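Long-range contact in sensory box/GGDEF family protein (Caulobacter crescentus, PDB 4YME), which probably acts in cyclic di-GMP signalling as a membrane-bound sensory protein with GGDEF and EAL domains, of which this chain is the GGDEF domain: residues Ser15-Val27 / Tyr132-Ala144. Sequence-based numbering, arbitrary orientation. Where two conformers were deposited one is given.
Sequences SLQMRLAAAIDRV and YPDDGRTAEALMA
I24 presses on Y132 and on the T138-A139 peptide, burying more of its surface against residues 132-144 than any other residue of 15-27. Its CD1 lies 3.4 Å from A139 N, while CG2, anti to the backbone N, turns to the Y132 ring and meets CE1 at 3.6 Å. V27 CG2 meets the same ring at CD2, 3.8 Å away, the two side chains running alongside in opposing senses. One turn before I24, L20 CG packs on the A139 methyl at 3.7 Å; with no longer side chain at A139 or A21, the backbones come together there, CA to CA 5.3 Å. L16 and the selenomethionine M143 meet tip to tip, CD2 to CE 3.5 Å, in one of the two deposited M143 conformers, bent at chi2 and chi3 (-88°); this end contact is less certain.

The contact illustrates how two helices on one side of a sheet share its cover. In this ferredoxin-like GGDEF domain, helices 13-30 and 139-156 cover the same face of the four-stranded antiparallel sheet, their segments here crossing at 112°; L20 and I24 also touch strand 33-41, and M143 rests on L80 and I86.

Q17 NE2 gives a bent hydrogen bond (133°) to the syn lone pair of E140 OE2, 2.8 Å away, with the oxygen tilted from the amide plane. A leucine in place of Q17 would remove this donor and is likely to leave the E140 carboxylate without its mate across the helices, freer to turn.

Further out, T138 caps the start of helix 139-156, its OG1 accepting from A141 N at 3.1 Å. Y132 is positioned by its hydroxyl's hydrogen bond to E28 and by P133 CB, which covers the centre of one ring face.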
loop_
_atom_site.group_PDB
_atom_site.type_symbol
_atom_site.label_atom_id
_atom_site.label_comp_id
_atom_site.label_asym_id
_atom_site.label_seq_id
_atom_site.Cartn_x
_atom_site.Cartn_y
_atom_site.Cartn_z
ATOM N N SER A 15 -3.358 -13.574 -1.396
ATOM C CA SER A 15 -1.901 -13.796 -1.396
ATOM C C SER A 15 -1.209 -12.841 -0.455
ATOM O O SER A 15 -0.261 -13.222 0.183
ATOM C CB SER A 15 -1.257 -13.756 -2.773
ATOM O OG SER A 15 -1.587 -12.589 -3.488
ATOM N N LEU A 16 -1.731 -11.630 -0.288
ATOM C CA LEU A 16 -1.227 -10.747 0.744
ATOM C C LEU A 16 -1.264 -11.371 2.131
ATOM O O LEU A 16 -0.277 -11.385 2.876
ATOM C CB LEU A 16 -2.029 -9.415 0.739
ATOM C CG LEU A 16 -1.828 -8.533 1.968
ATOM C CD1 LEU A 16 -0.398 -8.026 1.906
ATOM C CD2 LEU A 16 -2.895 -7.413 2.019
ATOM N N GLN A 17 -2.429 -11.890 2.490
ATOM C CA GLN A 17 -2.590 -12.453 3.839
ATOM C C GLN A 17 -1.626 -13.631 4.023
ATOM O O GLN A 17 -0.972 -13.747 5.075
ATOM C CB GLN A 17 -4.042 -12.910 4.018
ATOM C CG GLN A 17 -4.350 -13.406 5.440
ATOM C CD GLN A 17 -3.889 -14.861 5.699
ATOM O OE1 GLN A 17 -3.770 -15.695 4.759
ATOM N NE2 GLN A 17 -3.608 -15.166 6.989
HETATM N N MSE A 18 -1.476 -14.475 2.993
HETATM C CA MSE A 18 -0.587 -15.663 3.110
HETATM C C MSE A 18 0.880 -15.237 3.277
HETATM O O MSE A 18 1.621 -15.767 4.091
HETATM C CB MSE A 18 -0.658 -16.554 1.888
HETATM C CG MSE A 18 -1.973 -17.172 1.722
HETATM SE SE MSE A 18 -2.093 -18.301 0.131
HETATM C CE MSE A 18 -1.138 -17.407 -1.285
ATOM N N ARG A 19 1.288 -14.289 2.466
ATOM C CA ARG A 19 2.680 -13.844 2.487
ATOM C C ARG A 19 3.004 -13.040 3.752
ATOM O O ARG A 19 4.100 -13.147 4.276
ATOM C CB ARG A 19 3.026 -13.092 1.210
ATOM C CG ARG A 19 3.190 -14.039 -0.015
ATOM C CD ARG A 19 3.721 -13.294 -1.212
ATOM N NE ARG A 19 5.097 -12.837 -0.954
ATOM C CZ ARG A 19 5.852 -12.160 -1.821
ATOM N NH1 ARG A 19 5.359 -11.838 -3.005
ATOM N NH2 ARG A 19 7.068 -11.776 -1.498
ATOM N N LEU A 20 2.026 -12.285 4.255
ATOM C CA LEU A 20 2.204 -11.522 5.503
ATOM C C LEU A 20 2.322 -12.484 6.684
ATOM O O LEU A 20 3.174 -12.338 7.542
ATOM C CB LEU A 20 1.066 -10.506 5.659
ATOM C CG LEU A 20 1.095 -9.736 6.990
ATOM C CD1 LEU A 20 2.420 -9.035 7.208
ATOM C CD2 LEU A 20 -0.050 -8.693 6.931
ATOM N N ALA A 21 1.469 -13.519 6.704
ATOM C CA ALA A 21 1.566 -14.512 7.793
ATOM C C ALA A 21 2.937 -15.182 7.775
ATOM O O ALA A 21 3.553 -15.376 8.859
ATOM C CB ALA A 21 0.475 -15.519 7.684
ATOM N N ALA A 22 3.422 -15.520 6.579
ATOM C CA ALA A 22 4.761 -16.171 6.476
ATOM C C ALA A 22 5.866 -15.212 6.913
ATOM O O ALA A 22 6.846 -15.604 7.564
ATOM C CB ALA A 22 4.995 -16.674 5.076
ATOM N N ALA A 23 5.713 -13.932 6.570
ATOM C CA ALA A 23 6.697 -12.904 6.912
ATOM C C ALA A 23 6.805 -12.754 8.417
ATOM O O ALA A 23 7.899 -12.548 8.928
ATOM C CB ALA A 23 6.322 -11.561 6.270
ATOM N N ILE A 24 5.691 -12.843 9.135
ATOM C CA ILE A 24 5.727 -12.764 10.590
ATOM C C ILE A 24 6.645 -13.874 11.139
ATOM O O ILE A 24 7.474 -13.624 11.999
ATOM C CB ILE A 24 4.276 -12.813 11.192
ATOM C CG1 ILE A 24 3.543 -11.517 10.881
ATOM C CG2 ILE A 24 4.310 -13.112 12.694
ATOM C CD1 ILE A 24 2.008 -11.581 11.117
ATOM N N ASP A 25 6.468 -15.109 10.656
ATOM C CA ASP A 25 7.312 -16.200 11.136
ATOM C C ASP A 25 8.797 -15.943 10.803
ATOM O O ASP A 25 9.678 -16.236 11.610
ATOM C CB ASP A 25 6.897 -17.529 10.542
ATOM C CG ASP A 25 5.544 -18.018 11.060
ATOM O OD1 ASP A 25 5.114 -17.531 12.128
ATOM O OD2 ASP A 25 4.933 -18.819 10.320
ATOM N N ARG A 26 9.060 -15.425 9.609
ATOM C CA ARG A 26 10.408 -15.081 9.217
ATOM C C ARG A 26 11.077 -14.073 10.169
ATOM O O ARG A 26 12.188 -14.309 10.670
ATOM C CB ARG A 26 10.442 -14.617 7.764
ATOM C CG ARG A 26 11.716 -13.922 7.382
ATOM C CD ARG A 26 11.733 -13.477 5.946
ATOM N NE ARG A 26 12.789 -12.508 5.720
ATOM C CZ ARG A 26 13.238 -12.184 4.514
ATOM N NH1 ARG A 26 12.759 -12.790 3.420
ATOM N NH2 ARG A 26 14.198 -11.302 4.405
ATOM N N VAL A 27 10.369 -12.992 10.474
ATOM C CA VAL A 27 10.991 -11.916 11.200
ATOM C C VAL A 27 11.047 -12.265 12.701
ATOM O O VAL A 27 11.936 -11.811 13.399
ATOM C CB VAL A 27 10.368 -10.519 10.951
ATOM C CG1 VAL A 27 10.316 -10.195 9.481
ATOM C CG2 VAL A 27 9.008 -10.324 11.576
ATOM N N TYR A 132 4.919 -4.492 13.403
ATOM C CA TYR A 132 4.977 -5.731 14.146
ATOM C C TYR A 132 6.057 -5.612 15.264
ATOM O O TYR A 132 7.123 -5.069 14.989
ATOM C CB TYR A 132 5.365 -6.879 13.190
ATOM C CG TYR A 132 5.557 -8.210 13.882
ATOM C CD1 TYR A 132 4.463 -9.041 14.157
ATOM C CD2 TYR A 132 6.811 -8.656 14.253
ATOM C CE1 TYR A 132 4.627 -10.241 14.809
ATOM C CE2 TYR A 132 6.968 -9.848 14.936
ATOM C CZ TYR A 132 5.871 -10.633 15.214
ATOM O OH TYR A 132 6.038 -11.848 15.853
ATOM N N PRO A 133 5.771 -6.076 16.490
ATOM C CA PRO A 133 4.540 -6.687 16.954
ATOM C C PRO A 133 3.600 -5.748 17.732
ATOM O O PRO A 133 2.516 -6.170 18.110
ATOM C CB PRO A 133 5.056 -7.760 17.935
ATOM C CG PRO A 133 6.219 -7.142 18.501
ATOM C CD PRO A 133 6.884 -6.350 17.420
ATOM N N ASP A 134 3.987 -4.512 17.940
ATOM C CA ASP A 134 3.222 -3.629 18.814
ATOM C C ASP A 134 1.842 -3.339 18.317
ATOM O O ASP A 134 0.919 -3.201 19.117
ATOM C CB ASP A 134 3.968 -2.329 19.018
ATOM C CG ASP A 134 5.286 -2.521 19.800
ATOM O OD1 ASP A 134 5.484 -3.571 20.464
ATOM O OD2 ASP A 134 6.153 -1.622 19.706
ATOM N N ASP A 135 1.680 -3.282 16.981
ATOM C CA ASP A 135 0.401 -3.035 16.360
ATOM C C ASP A 135 -0.326 -4.303 15.903
ATOM O O ASP A 135 -1.302 -4.217 15.173
ATOM C CB ASP A 135 0.550 -2.046 15.198
ATOM C CG ASP A 135 1.088 -0.734 15.616
ATOM O OD1 ASP A 135 0.673 -0.241 16.738
ATOM O OD2 ASP A 135 1.946 -0.144 14.931
ATOM N N GLY A 136 0.154 -5.467 16.309
ATOM C CA GLY A 136 -0.444 -6.723 15.994
ATOM C C GLY A 136 0.558 -7.817 15.756
ATOM O O GLY A 136 1.654 -7.592 15.228
ATOM N N ARG A 137 0.190 -9.013 16.155
ATOM C CA ARG A 137 1.086 -10.166 16.055
ATOM C C ARG A 137 0.631 -11.195 15.053
ATOM O O ARG A 137 1.306 -12.207 14.874
ATOM C CB ARG A 137 1.252 -10.831 17.434
ATOM C CG ARG A 137 1.673 -9.878 18.551
ATOM C CD ARG A 137 2.069 -10.707 19.820
ATOM N NE ARG A 137 3.414 -11.249 19.627
ATOM C CZ ARG A 137 4.549 -10.678 20.041
ATOM N NH1 ARG A 137 4.536 -9.548 20.757
ATOM N NH2 ARG A 137 5.719 -11.256 19.745
ATOM N N THR A 138 -0.502 -10.944 14.380
ATOM C CA THR A 138 -1.012 -11.743 13.310
ATOM C C THR A 138 -1.254 -10.857 12.084
ATOM O O THR A 138 -1.347 -9.635 12.202
ATOM C CB THR A 138 -2.343 -12.399 13.652
ATOM O OG1 THR A 138 -3.361 -11.383 13.764
ATOM C CG2 THR A 138 -2.210 -13.137 14.941
ATOM N N ALA A 139 -1.341 -11.491 10.936
ATOM C CA ALA A 139 -1.599 -10.771 9.698
ATOM C C ALA A 139 -2.862 -9.948 9.771
ATOM O O ALA A 139 -2.864 -8.755 9.413
ATOM C CB ALA A 139 -1.644 -11.717 8.493
ATOM N N GLU A 140 -3.924 -10.550 10.305
ATOM C CA GLU A 140 -5.217 -9.887 10.377
ATOM C C GLU A 140 -5.190 -8.706 11.322
ATOM O O GLU A 140 -5.799 -7.672 11.012
ATOM C CB GLU A 140 -6.262 -10.904 10.840
ATOM C CG GLU A 140 -6.513 -12.008 9.836
ATOM C CD GLU A 140 -5.359 -13.054 9.662
ATOM O OE1 GLU A 140 -4.501 -13.365 10.580
ATOM O OE2 GLU A 140 -5.312 -13.561 8.507
ATOM N N ALA A 141 -4.485 -8.854 12.459
ATOM C CA ALA A 141 -4.344 -7.770 13.426
ATOM C C ALA A 141 -3.601 -6.601 12.808
ATOM O O ALA A 141 -4.042 -5.462 12.945
ATOM C CB ALA A 141 -3.678 -8.191 14.660
ATOM N N LEU A 142 -2.504 -6.877 12.112
ATOM C CA LEU A 142 -1.752 -5.806 11.448
ATOM C C LEU A 142 -2.566 -5.126 10.342
ATOM O O LEU A 142 -2.442 -3.900 10.173
ATOM C CB LEU A 142 -0.484 -6.350 10.821
ATOM C CG LEU A 142 0.564 -6.738 11.862
ATOM C CD1 LEU A 142 1.705 -7.547 11.264
ATOM C CD2 LEU A 142 1.129 -5.518 12.581
HETATM N N MSE A 143 -3.302 -5.913 9.571
HETATM C CA MSE A 143 -4.202 -5.410 8.485
HETATM C C MSE A 143 -5.164 -4.413 9.008
HETATM O O MSE A 143 -5.371 -3.298 8.434
HETATM C CB MSE A 143 -5.100 -6.543 7.971
HETATM C CG MSE A 143 -4.446 -7.444 7.055
HETATM SE SE MSE A 143 -3.481 -6.309 5.854
HETATM C CE MSE A 143 -4.876 -6.036 4.561
ATOM N N ALA A 144 -5.865 -4.835 10.065
ATOM C CA ALA A 144 -6.925 -4.030 10.670
ATOM C C ALA A 144 -6.371 -2.756 11.260
ATOM O O ALA A 144 -6.953 -1.667 11.093
ATOM C CB ALA A 144 -7.646 -4.794 11.726
#